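Local coordinates for protein 30-kDa cleavage and polyadenylation specificity factor 30 (Arabidopsis thaliana, PDB 5ZUU) that takes part in pre-mRNA 3'-end formation and poly(A) site selection and, through its YTH domain, binds m6A-modified RNA, at residues I60-V65 / Q147-L152; Q72-M77 / L151-P156; L32-G37 / M161-A166. All coordinates share one frame; numbering follows the deposited sequence. Where two conformers were deposited one is given.

Contact 1: I60-V65 / Q147-L152; sequences ILIFSV and QLASLL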
ATOM      1  N   ILE A  60       2.274  -5.373   4.690  1.00 11.04           N
ATOM      2  CA  ILE A  60       2.613  -4.646   3.488  1.00 11.65           C
ATOM      3  C   ILE A  60       1.405  -4.553   2.550  1.00 11.91           C
ATOM      4  O   ILE A  60       0.857  -5.574   2.127  1.00 11.54           O
ATOM      5  CB  ILE A  60       3.835  -5.280   2.779  1.00 11.40           C
ATOM      6  CG1 ILE A  60       4.998  -5.409   3.779  1.00 11.69           C
ATOM      7  CG2 ILE A  60       4.245  -4.440   1.533  1.00 11.26           C
ATOM      8  CD1 ILE A  60       5.387  -4.105   4.461  1.00 12.17           C
ATOM      9  N   LEU A  61       0.990  -3.325   2.257  1.00 11.95           N
ATOM     10  CA  LEU A  61      -0.175  -3.009   1.391  1.00 11.18           C
ATOM     11  C   LEU A  61       0.337  -2.563   0.039  1.00 11.00           C
ATOM     12  O   LEU A  61       0.937  -1.517  -0.076  1.00 11.05           O
ATOM     13  CB  LEU A  61      -0.951  -1.870   2.040  1.00 11.22           C
ATOM     14  CG  LEU A  61      -1.357  -2.134   3.507  1.00 11.13           C
ATOM     15  CD1 LEU A  61      -2.092  -0.953   4.042  1.00 11.45           C
ATOM     16  CD2 LEU A  61      -2.254  -3.371   3.628  1.00 10.74           C
ATOM     17  N   ILE A  62       0.068  -3.356  -0.989  1.00 10.69           N
ATOM     18  CA  ILE A  62       0.431  -3.081  -2.336  1.00 10.53           C
ATOM     19  C   ILE A  62      -0.756  -2.460  -3.042  1.00 11.00           C
ATOM     20  O   ILE A  62      -1.745  -3.149  -3.324  1.00 11.45           O
ATOM     21  CB  ILE A  62       0.859  -4.400  -3.032  1.00 10.59           C
ATOM     22  CG1 ILE A  62       2.064  -5.001  -2.308  1.00 10.75           C
ATOM     23  CG2 ILE A  62       1.173  -4.189  -4.504  1.00 10.82           C
ATOM     24  CD1 ILE A  62       2.462  -6.434  -2.767  1.00 11.06           C
ATOM     25  N   PHE A  63      -0.639  -1.181  -3.416  1.00 11.81           N
ATOM     26  CA  PHE A  63      -1.737  -0.384  -3.940  1.00 12.32           C
ATOM     27  C   PHE A  63      -1.879  -0.470  -5.405  1.00 11.31           C
ATOM     28  O   PHE A  63      -0.933  -0.504  -6.130  1.00 11.35           O
ATOM     29  CB  PHE A  63      -1.588   1.112  -3.610  1.00 13.80           C
ATOM     30  CG  PHE A  63      -2.082   1.458  -2.267  1.00 15.91           C
ATOM     31  CD1 PHE A  63      -1.481   0.879  -1.128  1.00 16.79           C
ATOM     32  CD2 PHE A  63      -3.153   2.346  -2.090  1.00 17.79           C
ATOM     33  CE1 PHE A  63      -1.919   1.208   0.158  1.00 18.44           C
ATOM     34  CE2 PHE A  63      -3.605   2.658  -0.816  1.00 17.46           C
ATOM     35  CZ  PHE A  63      -2.992   2.096   0.315  1.00 17.91           C
ATOM     36  N   SER A  64      -3.097  -0.407  -5.847  1.00 11.14           N
ATOM     37  CA  SER A  64      -3.377  -0.289  -7.235  1.00 10.83           C
ATOM     38  C   SER A  64      -4.660   0.430  -7.447  1.00 11.66           C
ATOM     39  O   SER A  64      -5.725  -0.007  -6.925  1.00 12.19           O
ATOM     40  CB  SER A  64      -3.401  -1.638  -7.863  1.00 10.65           C
ATOM     41  OG  SER A  64      -3.937  -1.536  -9.199  1.00 11.17           O
ATOM     42  N   VAL A  65      -4.604   1.525  -8.220  1.00 12.19           N
ATOM     43  CA  VAL A  65      -5.827   2.237  -8.634  1.00 12.04           C
ATOM     44  C   VAL A  65      -6.624   1.452  -9.733  1.00 11.70           C
ATOM     45  O   VAL A  65      -6.065   1.055 -10.731  1.00 10.37           O
ATOM     46  CB  VAL A  65      -5.514   3.665  -9.088  1.00 11.64           C
ATOM     47  CG1 VAL A  65      -6.768   4.352  -9.546  1.00 11.76           C
ATOM     48  CG2 VAL A  65      -4.863   4.447  -7.943  1.00 12.31           C
ATOM     49  N   GLN A 147       7.458 -11.693  -4.051  1.00 11.55           N
ATOM     50  CA  GLN A 147       7.761 -11.527  -5.447  1.00 11.29           C
ATOM     51  C   GLN A 147       7.165 -10.317  -6.078  1.00 11.79           C
ATOM     52  O   GLN A 147       7.859  -9.639  -6.836  1.00 11.21           O
ATOM     53  CB  GLN A 147       7.365 -12.766  -6.286  1.00 10.80           C
ATOM     54  CG  GLN A 147       8.128 -14.021  -5.883  1.00 11.15           C
ATOM     55  CD  GLN A 147       9.644 -13.827  -5.965  1.00 11.57           C
ATOM     56  OE1 GLN A 147      10.134 -13.241  -6.930  1.00 12.65           O
ATOM     57  NE2 GLN A 147      10.388 -14.287  -4.957  1.00 10.38           N
ATOM     58  N   LEU A 148       5.879 -10.036  -5.796  1.00 12.80           N
ATOM     59  CA  LEU A 148       5.241  -8.880  -6.342  1.00 12.36           C
ATOM     60  C   LEU A 148       5.847  -7.596  -5.791  1.00 12.29           C
ATOM     61  O   LEU A 148       6.098  -6.689  -6.552  1.00 11.81           O
ATOM     62  CB  LEU A 148       3.760  -8.921  -6.081  1.00 13.50           C
ATOM     63  CG  LEU A 148       2.924  -7.752  -6.615  1.00 13.72           C
ATOM     64  CD1 LEU A 148       3.117  -7.627  -8.099  1.00 12.98           C
ATOM     65  CD2 LEU A 148       1.442  -7.960  -6.298  1.00 14.45           C
ATOM     66  N   ALA A 149       6.077  -7.516  -4.502  1.00 12.69           N
ATOM     67  CA  ALA A 149       6.771  -6.336  -3.953  1.00 14.40           C
ATOM     68  C   ALA A 149       8.182  -6.193  -4.578  1.00 15.77           C
ATOM     69  O   ALA A 149       8.612  -5.115  -4.949  1.00 16.27           O
ATOM     70  CB  ALA A 149       6.915  -6.440  -2.443  1.00 14.52           C
ATOM     71  N   SER A 150       8.903  -7.293  -4.737  1.00 15.97           N
ATOM     72  CA  SER A 150      10.220  -7.172  -5.346  1.00 15.83           C
ATOM     73  C   SER A 150      10.163  -6.519  -6.758  1.00 13.92           C
ATOM     74  O   SER A 150      11.063  -5.759  -7.099  1.00 12.88           O
ATOM     75  CB  SER A 150      10.971  -8.507  -5.306  1.00 17.43           C
ATOM     76  OG  SER A 150      10.641  -9.182  -6.472  1.00 24.79           O
ATOM     77  N   LEU A 151       9.093  -6.749  -7.535  1.00 11.94           N
ATOM     78  CA  LEU A 151       8.953  -6.112  -8.844  1.00 11.37           C
ATOM     79  C   LEU A 151       8.781  -4.585  -8.733  1.00 11.19           C
ATOM     80  O   LEU A 151       9.211  -3.814  -9.627  1.00 10.39           O
ATOM     81  CB  LEU A 151       7.765  -6.673  -9.644  1.00 11.43           C
ATOM     82  CG  LEU A 151       7.904  -8.142 -10.010  1.00 12.18           C
ATOM     83  CD1 LEU A 151       6.615  -8.709 -10.593  1.00 12.08           C
ATOM     84  CD2 LEU A 151       9.072  -8.395 -10.967  1.00 12.37           C
ATOM     85  N   LEU A 152       8.076  -4.170  -7.686  1.00 11.34           N
ATOM     86  CA  LEU A 152       7.899  -2.765  -7.417  1.00 11.94           C
ATOM     87  C   LEU A 152       9.279  -2.076  -7.244  1.00 11.25           C
ATOM     88  O   LEU A 152       9.495  -0.991  -7.779  1.00 10.66           O
ATOM     89  CB  LEU A 152       7.092  -2.538  -6.145  1.00 12.33           C
ATOM     90  CG  LEU A 152       5.610  -2.948  -6.069  1.00 12.76           C
ATOM     91  CD1 LEU A 152       5.151  -2.791  -4.604  1.00 13.43           C
ATOM     92  CD2 LEU A 152       4.803  -2.076  -7.019  1.00 13.13           C
TER
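Ile62 is the bump of this contact: its forked side chain points from strand 58-65 at helix 142-154 and lodges among Leu148, Ala149 and Leu152. The longer branch ends in CD1, which lies 4.0 Å from CD2 of Leu148 and nearly as close to its CG, and CD1 also lies 4.2 Å from the backbone N of Ala149. The Ala149 methyl adds a looser touch, CB standing 4.5 Å from Ile62 CD1. The shorter branch, CG2, fills the hollow between the two leucines: Leu152 CD1 is 4.2 Å from Ile62 CG2, and Leu148 CD2 is equally far. An extended chi2 of 171° carries CD1 straight out from the strand, while CG2 stays nearer the sheet. Leu148 and Leu152, one helical turn apart, thus form the walls of the hollow and Ala149 part of its floor. The axes of segments 60-65 and 147-152 approach to 10.1 Å, at 61°. Beyond the segments, Phe71 touches Ile62, and Leu121 touches Leu148. All four side chains are buried, and the contact is an apolar helix-on-sheet layer in the core of the mixed alpha/beta YTH domain.

Contact 2: Q72-M77 / L151-P156; sequences QGCAKM and LLYLEP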
ATOM      1  N   GLN A  72       0.898   0.909  -8.035  1.00 11.74           N
ATOM      2  CA  GLN A  72       1.523   2.190  -7.791  1.00 11.10           C
ATOM      3  C   GLN A  72       2.486   2.210  -6.598  1.00 12.15           C
ATOM      4  O   GLN A  72       3.146   3.244  -6.298  1.00 13.12           O
ATOM      5  CB  GLN A  72       0.468   3.255  -7.560  1.00 10.82           C
ATOM      6  CG  GLN A  72      -0.226   3.785  -8.771  1.00 11.38           C
ATOM      7  CD  GLN A  72      -1.312   2.866  -9.334  1.00 11.53           C
ATOM      8  OE1 GLN A  72      -2.003   2.191  -8.598  1.00 10.94           O
ATOM      9  NE2 GLN A  72      -1.438   2.837 -10.630  1.00 12.16           N
ATOM     10  N   GLY A  73       2.606   1.127  -5.859  1.00 12.61           N
ATOM     11  CA  GLY A  73       3.559   1.123  -4.717  1.00 12.59           C
ATOM     12  C   GLY A  73       3.120   0.255  -3.586  1.00 12.22           C
ATOM     13  O   GLY A  73       2.123  -0.504  -3.727  1.00 12.89           O
ATOM     14  N   CYS A  74       3.850   0.366  -2.485  1.00 11.76           N
ATOM     15  CA  CYS A  74       3.606  -0.388  -1.295  1.00 11.55           C
ATOM     16  C   CYS A  74       3.898   0.470  -0.058  1.00 11.42           C
ATOM     17  O   CYS A  74       4.729   1.375  -0.095  1.00  9.71           O
ATOM     18  CB  CYS A  74       4.350  -1.735  -1.299  1.00 11.98           C
ATOM     19  SG  CYS A  74       6.128  -1.695  -1.149  1.00 13.86           S
ATOM     20  N   ALA A  75       3.080   0.223   0.968  1.00 12.06           N
ATOM     21  CA  ALA A  75       3.119   0.896   2.280  1.00 12.64           C
ATOM     22  C   ALA A  75       3.065  -0.123   3.367  1.00 12.78           C
ATOM     23  O   ALA A  75       2.592  -1.223   3.158  1.00 13.12           O
ATOM     24  CB  ALA A  75       1.951   1.878   2.399  1.00 12.77           C
ATOM     25  N   LYS A  76       3.641   0.206   4.505  1.00 12.55           N
ATOM     26  CA  LYS A  76       3.471  -0.552   5.692  1.00 12.95           C
ATOM     27  C   LYS A  76       2.260   0.016   6.462  1.00 13.08           C
ATOM     28  O   LYS A  76       2.158   1.230   6.635  1.00 12.41           O
ATOM     29  CB  LYS A  76       4.708  -0.401   6.583  1.00 13.42           C
ATOM     30  CG  LYS A  76       4.603  -1.155   7.875  1.00 13.67           C
ATOM     31  CD  LYS A  76       5.857  -0.926   8.666  1.00 14.04           C
ATOM     32  CE  LYS A  76       5.609  -1.000  10.131  1.00 14.76           C
ATOM     33  NZ  LYS A  76       5.710  -2.389  10.585  1.00 16.38           N
ATOM     34  N   MET A  77       1.370  -0.857   6.916  1.00 12.65           N
ATOM     35  CA  MET A  77       0.299  -0.474   7.839  1.00 12.62           C
ATOM     36  C   MET A  77       0.954  -0.132   9.175  1.00 12.05           C
ATOM     37  O   MET A  77       1.570  -0.974   9.762  1.00 12.89           O
ATOM     38  CB  MET A  77      -0.651  -1.635   7.985  1.00 13.31           C
ATOM     39  CG  MET A  77      -1.885  -1.376   8.804  1.00 13.54           C
ATOM     40  SD  MET A  77      -2.924  -2.836   8.838  1.00 14.01           S
ATOM     41  CE  MET A  77      -4.217  -2.241   9.956  1.00 14.33           C
ATOM     42  N   LEU A 151       9.093  -6.749  -7.535  1.00 11.94           N
ATOM     43  CA  LEU A 151       8.953  -6.112  -8.844  1.00 11.37           C
ATOM     44  C   LEU A 151       8.781  -4.585  -8.733  1.00 11.19           C
ATOM     45  O   LEU A 151       9.211  -3.814  -9.627  1.00 10.39           O
ATOM     46  CB  LEU A 151       7.765  -6.673  -9.644  1.00 11.43           C
ATOM     47  CG  LEU A 151       7.904  -8.142 -10.010  1.00 12.18           C
ATOM     48  CD1 LEU A 151       6.615  -8.709 -10.593  1.00 12.08           C
ATOM     49  CD2 LEU A 151       9.072  -8.395 -10.967  1.00 12.37           C
ATOM     50  N   LEU A 152       8.076  -4.170  -7.686  1.00 11.34           N
ATOM     51  CA  LEU A 152       7.899  -2.765  -7.417  1.00 11.94           C
ATOM     52  C   LEU A 152       9.279  -2.076  -7.244  1.00 11.25           C
ATOM     53  O   LEU A 152       9.495  -0.991  -7.779  1.00 10.66           O
ATOM     54  CB  LEU A 152       7.092  -2.538  -6.145  1.00 12.33           C
ATOM     55  CG  LEU A 152       5.610  -2.948  -6.069  1.00 12.76           C
ATOM     56  CD1 LEU A 152       5.151  -2.791  -4.604  1.00 13.43           C
ATOM     57  CD2 LEU A 152       4.803  -2.076  -7.019  1.00 13.13           C
ATOM     58  N   TYR A 153      10.157  -2.681  -6.460  1.00 12.38           N
ATOM     59  CA  TYR A 153      11.515  -2.152  -6.232  1.00 12.74           C
ATOM     60  C   TYR A 153      12.432  -2.166  -7.502  1.00 13.65           C
ATOM     61  O   TYR A 153      13.464  -1.501  -7.493  1.00 15.57           O
ATOM     62  CB  TYR A 153      12.162  -2.888  -5.094  1.00 12.76           C
ATOM     63  CG  TYR A 153      11.631  -2.371  -3.796  1.00 13.46           C
ATOM     64  CD1 TYR A 153      12.200  -1.246  -3.173  1.00 13.70           C
ATOM     65  CD2 TYR A 153      10.515  -2.959  -3.203  1.00 13.03           C
ATOM     66  CE1 TYR A 153      11.676  -0.765  -1.985  1.00 13.80           C
ATOM     67  CE2 TYR A 153       9.995  -2.492  -2.032  1.00 13.12           C
ATOM     68  CZ  TYR A 153      10.552  -1.378  -1.421  1.00 13.63           C
ATOM     69  OH  TYR A 153      10.041  -0.985  -0.201  1.00 11.79           O
ATOM     70  N   LEU A 154      12.066  -2.883  -8.576  1.00 12.19           N
ATOM     71  CA  LEU A 154      12.753  -2.743  -9.833  1.00 12.53           C
ATOM     72  C   LEU A 154      12.355  -1.501 -10.590  1.00 12.48           C
ATOM     73  O   LEU A 154      13.116  -1.070 -11.454  1.00 13.08           O
ATOM     74  CB  LEU A 154      12.555  -3.976 -10.726  1.00 12.06           C
ATOM     75  CG  LEU A 154      12.962  -5.270 -10.097  1.00 11.47           C
ATOM     76  CD1 LEU A 154      12.573  -6.381 -11.050  1.00 12.36           C
ATOM     77  CD2 LEU A 154      14.422  -5.347  -9.760  1.00 11.26           C
ATOM     78  N   GLU A 155      11.200  -0.901 -10.303  1.00 12.33           N
ATOM     79  CA  GLU A 155      10.767   0.267 -11.040  1.00 12.97           C
ATOM     80  C   GLU A 155      11.347   1.523 -10.488  1.00 12.72           C
ATOM     81  O   GLU A 155      11.580   1.624  -9.296  1.00 13.58           O
ATOM     82  CB  GLU A 155       9.229   0.416 -11.094  1.00 13.80           C
ATOM     83  CG  GLU A 155       8.554  -0.730 -11.795  1.00 13.42           C
ATOM     84  CD  GLU A 155       9.066  -0.918 -13.220  1.00 14.51           C
ATOM     85  OE1 GLU A 155       9.242  -2.098 -13.667  1.00 15.86           O
ATOM     86  OE2 GLU A 155       9.229   0.102 -13.928  1.00 13.53           O
ATOM     87  N   PRO A 156      11.640   2.492 -11.365  1.00 14.19           N
ATOM     88  CA  PRO A 156      12.108   3.839 -10.887  1.00 13.40           C
ATOM     89  C   PRO A 156      11.028   4.500 -10.022  1.00 13.86           C
ATOM     90  O   PRO A 156       9.802   4.297 -10.265  1.00 12.31           O
ATOM     91  CB  PRO A 156      12.277   4.645 -12.163  1.00 13.44           C
ATOM     92  CG  PRO A 156      12.416   3.597 -13.243  1.00 14.30           C
ATOM     93  CD  PRO A 156      11.622   2.395 -12.834  1.00 13.78           C
TER
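Cys74 meets Leu152 and Tyr153 where helix 142-154 passes over strand 70-77. Its CB points toward the helix and makes the tightest approach of the contact, 3.6 Å from CD1 of Leu152. One bond further, SG is shared between two neighbours. Leu152 CD1 stays close, 3.8 Å from Cys74 SG, while ring carbon CE2 of Tyr153 lies 4.0 Å from the same sulfur. The phenol oxygen is nearly as near, with OH 4.1 Å from Cys74 SG. A chi1 of 70° sets the sulfur between the backbone N and the carbonyl carbon of its own residue, from where it reaches both helix residues. This is a sulfur-aromatic contact of oblique geometry: SG is 5.2 Å from the centroid of the Tyr153 ring and 63° off the ring normal. Leu152 spreads its two methyls along the strand. CD1 sits against Cys74 and also meets the carbonyl carbon of Gly73, whereas CD2 lies 4.1 Å from Gly73 CA. The leucine thus packs on the Gly73 main chain, and the two alpha carbons come within 6.4 Å of each other. The Tyr153 hydroxyl is hydrogen-bonded to the backbone O of His10, which probably helps to hold the ring beside the sulfur. On the neighbouring strand 58-65, Ile60 and Ile62 touch Cys74, and Cys111 and Leu113 of strand 103-114 pack on Leu152. The helix is thereby seated on the central strands of the sheet, an alpha/beta packing layer of the YTH fold.

Contact 3: L32-G37 / M161-A166; sequences LSVQQG and MAISIA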
ATOM      1  N   LEU A  32      -3.828  11.611  -1.927  1.00 20.83           N
ATOM      2  CA  LEU A  32      -4.065  12.072  -0.581  1.00 21.06           C
ATOM      3  C   LEU A  32      -3.398  11.182   0.469  1.00 18.98           C
ATOM      4  O   LEU A  32      -2.830  11.677   1.476  1.00 19.70           O
ATOM      5  CB  LEU A  32      -5.571  12.133  -0.334  1.00 25.79           C
ATOM      6  CG  LEU A  32      -6.082  13.207   0.618  1.00 32.04           C
ATOM      7  CD1 LEU A  32      -5.782  14.605   0.093  1.00 34.07           C
ATOM      8  CD2 LEU A  32      -7.584  13.056   0.809  1.00 32.22           C
ATOM      9  N   SER A  33      -3.486   9.864   0.263  1.00 15.06           N
ATOM     10  CA  SER A  33      -2.795   8.950   1.156  1.00 14.51           C
ATOM     11  C   SER A  33      -1.276   9.221   1.229  1.00 14.32           C
ATOM     12  O   SER A  33      -0.643   9.200   2.274  1.00 13.20           O
ATOM     13  CB  SER A  33      -3.059   7.522   0.704  1.00 12.66           C
ATOM     14  OG  SER A  33      -2.383   6.641   1.526  1.00 11.43           O
ATOM     15  N   VAL A  34      -0.715   9.456   0.065  1.00 16.46           N
ATOM     16  CA  VAL A  34       0.716   9.733  -0.070  1.00 17.89           C
ATOM     17  C   VAL A  34       1.092  11.022   0.648  1.00 19.18           C
ATOM     18  O   VAL A  34       2.097  11.057   1.351  1.00 20.48           O
ATOM     19  CB  VAL A  34       1.110   9.777  -1.555  1.00 18.32           C
ATOM     20  CG1 VAL A  34       2.521  10.309  -1.719  1.00 20.85           C
ATOM     21  CG2 VAL A  34       1.008   8.373  -2.160  1.00 17.58           C
ATOM     22  N   GLN A  35       0.292  12.070   0.491  0.50 19.28           N
ATOM     23  CA  GLN A  35       0.590  13.358   1.145  0.50 19.61           C
ATOM     24  C   GLN A  35       0.421  13.278   2.662  0.50 21.07           C
ATOM     25  O   GLN A  35       1.140  13.932   3.400  0.50 21.37           O
ATOM     26  CB  GLN A  35      -0.262  14.498   0.530  0.50 19.27           C
ATOM     27  CG  GLN A  35      -0.239  15.839   1.282  0.50 18.65           C
ATOM     28  CD  GLN A  35       1.155  16.397   1.443  0.50 18.48           C
ATOM     29  OE1 GLN A  35       1.938  16.424   0.485  0.50 19.17           O
ATOM     30  NE2 GLN A  35       1.483  16.837   2.653  0.50 17.16           N
ATOM     31  N   GLN A  36      -0.512  12.452   3.132  1.00 23.52           N
ATOM     32  CA  GLN A  36      -0.857  12.418   4.556  1.00 22.42           C
ATOM     33  C   GLN A  36      -0.396  11.212   5.329  1.00 18.17           C
ATOM     34  O   GLN A  36      -0.454  11.240   6.523  1.00 16.73           O
ATOM     35  CB  GLN A  36      -2.384  12.557   4.653  1.00 26.25           C
ATOM     36  CG  GLN A  36      -2.809  13.927   4.173  1.00 28.59           C
ATOM     37  CD  GLN A  36      -4.282  14.092   4.088  1.00 33.02           C
ATOM     38  OE1 GLN A  36      -5.053  13.408   4.755  1.00 34.51           O
ATOM     39  NE2 GLN A  36      -4.696  15.027   3.248  1.00 41.70           N
ATOM     40  N   GLY A  37       0.033  10.131   4.686  1.00 15.43           N
ATOM     41  CA  GLY A  37       0.423   8.944   5.475  1.00 15.23           C
ATOM     42  C   GLY A  37      -0.704   8.209   6.168  1.00 14.53           C
ATOM     43  O   GLY A  37      -0.554   7.655   7.294  1.00 14.75           O
ATOM     44  N   MET A 161       7.137   9.578  -4.842  1.00 21.20           N
ATOM     45  CA  MET A 161       8.075   9.079  -3.822  1.00 20.95           C
ATOM     46  C   MET A 161       8.667  10.205  -2.986  1.00 21.22           C
ATOM     47  O   MET A 161       8.619  10.166  -1.761  1.00 19.58           O
ATOM     48  CB  MET A 161       9.203   8.270  -4.424  1.00 21.24           C
ATOM     49  CG  MET A 161      10.071   7.573  -3.375  1.00 22.10           C
ATOM     50  SD  MET A 161       9.453   6.001  -2.687  1.00 24.22           S
ATOM     51  CE  MET A 161       8.890   6.517  -1.074  1.00 24.25           C
ATOM     52  N   ALA A 162       9.285  11.164  -3.653  1.00 23.41           N
ATOM     53  CA  ALA A 162       9.894  12.302  -2.949  1.00 25.08           C
ATOM     54  C   ALA A 162       8.790  13.112  -2.207  1.00 24.24           C
ATOM     55  O   ALA A 162       8.964  13.523  -1.057  1.00 25.60           O
ATOM     56  CB  ALA A 162      10.694  13.165  -3.958  1.00 24.37           C
ATOM     57  N   ILE A 163       7.614  13.233  -2.825  1.00 26.18           N
ATOM     58  CA  ILE A 163       6.460  13.864  -2.135  1.00 26.02           C
ATOM     59  C   ILE A 163       6.185  13.189  -0.784  1.00 25.74           C
ATOM     60  O   ILE A 163       6.052  13.856   0.260  1.00 24.61           O
ATOM     61  CB  ILE A 163       5.214  13.905  -3.019  1.00 26.19           C
ATOM     62  CG1 ILE A 163       5.438  14.892  -4.181  1.00 28.66           C
ATOM     63  CG2 ILE A 163       4.028  14.404  -2.212  1.00 26.84           C
ATOM     64  CD1 ILE A 163       4.371  14.814  -5.249  1.00 29.43           C
ATOM     65  N   SER A 164       6.163  11.858  -0.805  1.00 22.35           N
ATOM     66  CA  SER A 164       5.970  11.108   0.397  1.00 22.57           C
ATOM     67  C   SER A 164       7.037  11.374   1.445  1.00 21.87           C
ATOM     68  O   SER A 164       6.723  11.533   2.599  1.00 20.18           O
ATOM     69  CB  SER A 164       5.980   9.607   0.074  1.00 22.61           C
ATOM     70  OG  SER A 164       5.512   8.973   1.211  1.00 25.58           O
ATOM     71  N   ILE A 165       8.294  11.342   1.032  1.00 24.23           N
ATOM     72  CA  ILE A 165       9.468  11.451   1.954  1.00 27.45           C
ATOM     73  C   ILE A 165       9.430  12.846   2.626  1.00 26.02           C
ATOM     74  O   ILE A 165       9.572  12.965   3.851  1.00 27.33           O
ATOM     75  CB  ILE A 165      10.862  11.224   1.220  1.00 28.12           C
ATOM     76  CG1 ILE A 165      11.005   9.807   0.614  1.00 31.96           C
ATOM     77  CG2 ILE A 165      12.056  11.443   2.142  1.00 27.93           C
ATOM     78  CD1 ILE A 165      10.829   8.692   1.618  1.00 32.99           C
ATOM     79  N   ALA A 166       9.188  13.870   1.806  1.00 27.73           N
ATOM     80  CA  ALA A 166       9.026  15.258   2.290  1.00 28.34           C
ATOM     81  C   ALA A 166       7.884  15.329   3.301  1.00 27.54           C
ATOM     82  O   ALA A 166       8.118  15.792   4.432  1.00 28.16           O
ATOM     83  CB  ALA A 166       8.784  16.217   1.127  1.00 27.88           C
TER
HETATM   84  O   HOH W   1       3.807  10.148   3.209  1.00 22.22           O
HETATM   85  O   HOH W   2       5.342  16.578   0.162  1.00 33.61           O
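With CG1 of Val34 anti to the backbone N (chi1 170°), this methyl extends to Ser164 of the facing helix; in Ser164, OG is likewise anti to its own N (chi1 -168°), which turns it to a bridging water. The Val34 methyl CG1 lies 4.0 Å from Ser164 CB and also touches Ile163, whose CG2 is 4.4 Å from Val34 CG1. At the exposed side Gln35 starts away from helix 159-172, but in the conformer given, one of two, a bend at chi2 brings its amide oxygen back across the gap. OE1 then stands 4.0 Å from Ile163 CG2, the two side chains crossing at about a right angle. One water bridges the helices, donating to Val34 O, 2.7 Å from the water oxygen, and accepting from Ser164 OG at 2.9 Å. A second links them more tentatively: it donates to Ile163 O, 2.8 Å away, and weakly to Gln35 OE1 of that conformer. Trp107 of strand 103-114 touches both Val34 and Ser164. The axes of segments 32-36 and 161-166 run at 38° and come within 8.3 Å. This is close helix-helix packing through small side chains and bridging water, joining the C-terminal helix 159-172 to helix 27-36 of the YTH domain.

Contacts 1 and 2 are neighbours on one sheet face, their centres 5 Å apart, and share Leu151 and Leu152 of helix 142-154. Their strands, 58-65 and 70-77, are consecutive and adjacent: Leu61 N lies 2.8 Å from Ala75 O, and Val65 N is 2.7 Å from Gln72 OE1. Contact 3 uses the next helix, 159-172, and lies about 17 Å and 13 Å, centre to centre, from contacts 1 and 2. Along the chain, both are nested in the loop closed by contact 3. The bound RNA comes nearest contact 1, about 4 Å between nearest atoms, against about 8 Å for contact 2 and about 16 Å for contact 3.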